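Local coordinates for mitogen activated protein kinase, putative (Leishmania donovani, PDB 4QNY) that probably phosphorylates serine and threonine residues of other proteins as a mitogen-activated protein kinase, and binds an ATP analogue and magnesium between its two lobes, at residues Q12-V15 against C16-D19. Sequence-based numbering, arbitrary orientation.
Sequences QAEV and CRLD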
loop_
_atom_site.group_PDB
_atom_site.type_symbol
_atom_site.label_atom_id
_atom_site.label_comp_id
_atom_site.label_asym_id
_atom_site.label_seq_id
_atom_site.Cartn_x
_atom_site.Cartn_y
_atom_site.Cartn_z
ATOM N N GLN A 12 9.092 7.025 25.139
ATOM C CA GLN A 12 9.756 5.950 25.871
ATOM C C GLN A 12 9.062 5.654 27.194
ATOM O O GLN A 12 8.836 4.495 27.539
ATOM C CB GLN A 12 11.224 6.305 26.121
ATOM C CG GLN A 12 11.997 5.261 26.914
ATOM C CD GLN A 12 12.286 4.007 26.110
ATOM O OE1 GLN A 12 13.253 3.953 25.348
ATOM N NE2 GLN A 12 11.449 2.989 26.278
ATOM N N ALA A 13 8.727 6.711 27.929
ATOM C CA ALA A 13 8.024 6.574 29.199
ATOM C C ALA A 13 6.649 5.953 28.989
ATOM O O ALA A 13 6.184 5.156 29.803
ATOM C CB ALA A 13 7.899 7.925 29.887
ATOM N N GLU A 14 6.010 6.321 27.885
ATOM C CA GLU A 14 4.695 5.797 27.539
ATOM C C GLU A 14 4.760 4.302 27.228
ATOM O O GLU A 14 3.907 3.529 27.665
ATOM C CB GLU A 14 4.118 6.562 26.347
ATOM C CG GLU A 14 2.626 6.374 26.141
ATOM C CD GLU A 14 2.112 7.115 24.921
ATOM O OE1 GLU A 14 2.628 6.864 23.812
ATOM O OE2 GLU A 14 1.197 7.952 25.070
ATOM N N VAL A 15 5.780 3.902 26.475
ATOM C CA VAL A 15 5.964 2.502 26.100
ATOM C C VAL A 15 6.312 1.643 27.316
ATOM O O VAL A 15 5.829 0.516 27.448
ATOM C CB VAL A 15 7.063 2.353 25.021
ATOM C CG1 VAL A 15 7.483 0.897 24.858
ATOM C CG2 VAL A 15 6.581 2.923 23.696
ATOM N N CYS A 16 7.136 2.185 28.207
ATOM C CA CYS A 16 7.542 1.469 29.414
ATOM C C CYS A 16 6.349 1.129 30.308
ATOM O O CYS A 16 6.359 0.116 31.009
ATOM C CB CYS A 16 8.568 2.287 30.203
ATOM S SG CYS A 16 10.214 2.349 29.453
ATOM N N ARG A 17 5.321 1.971 30.276
ATOM C CA ARG A 17 4.107 1.721 31.046
ATOM C C ARG A 17 3.260 0.631 30.394
ATOM O O ARG A 17 2.299 0.139 30.985
ATOM C CB ARG A 17 3.291 3.008 31.205
ATOM C CG ARG A 17 3.916 4.021 32.155
ATOM C CD ARG A 17 2.954 5.154 32.486
ATOM N NE ARG A 17 2.772 6.073 31.366
ATOM C CZ ARG A 17 3.508 7.163 31.169
ATOM N NH1 ARG A 17 4.479 7.473 32.018
ATOM N NH2 ARG A 17 3.273 7.944 30.123
ATOM N N LEU A 18 3.622 0.261 29.171
ATOM C CA LEU A 18 2.964 -0.838 28.475
ATOM C C LEU A 18 3.817 -2.097 28.558
ATOM O O LEU A 18 3.356 -3.147 29.003
ATOM C CB LEU A 18 2.702 -0.473 27.012
ATOM C CG LEU A 18 1.810 0.743 26.763
ATOM C CD1 LEU A 18 1.753 1.062 25.280
ATOM C CD2 LEU A 18 0.416 0.503 27.317
ATOM N N ASP A 19 5.068 -1.979 28.124
ATOM C CA ASP A 19 6.011 -3.087 28.175
ATOM C C ASP A 19 7.437 -2.550 28.262
ATOM O O ASP A 19 7.866 -1.758 27.421
ATOM C CB ASP A 19 5.850 -3.992 26.950
ATOM C CG ASP A 19 6.399 -5.390 27.177
ATOM O OD1 ASP A 19 7.397 -5.530 27.915
ATOM O OD2 ASP A 19 5.829 -6.351 26.618
#
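One face of the R17 guanidinium lies over the A13-E14 peptide, at the C-terminal end of helix 8-16, which packs on the N-lobe sheet of the kinase fold. A13 O sits over the centre of that face, 3.5 Å above its plane. E14 N is offset toward the rim. On this same face NH1 of R17 comes to 4.1 Å from A13 CB, and NH2 to 3.6 Å from E14 CA. The R17 chain bends about its CG-CD bond (chi3 -73°), which folds the flat group back over the last turn of the helix. The carboxylate of E14 is not in contact with this guanidinium. Its chain runs out extended, and OE1 takes a salt bridge from R53 and a hydrogen bond from Y102 in the five-stranded sheet.

The amide of Q12 comes alongside C16, with NE2 3.5 Å from SG. Its bend at chi2 (72°) brings the amide there. The same amide bonds the backbone of strand 22-31, through Y22 O and L24 N. This joins the short N-terminal helix to the first strand of the sheet.

Helical bonding continues from C16 N to Q12 O, then weakens. R17 N makes two long, weak bonds, to A13 O and E14 O. L18 packs its side chain against Y102, L90 and P92, and its CG meets E14 O at 3.6 Å. V15 O closes the turn by accepting two N-H groups. One comes from L18 N at 2.8 Å. The other comes from D19 N, 2.7 Å from V15 O, with an N-H...O angle of 168°.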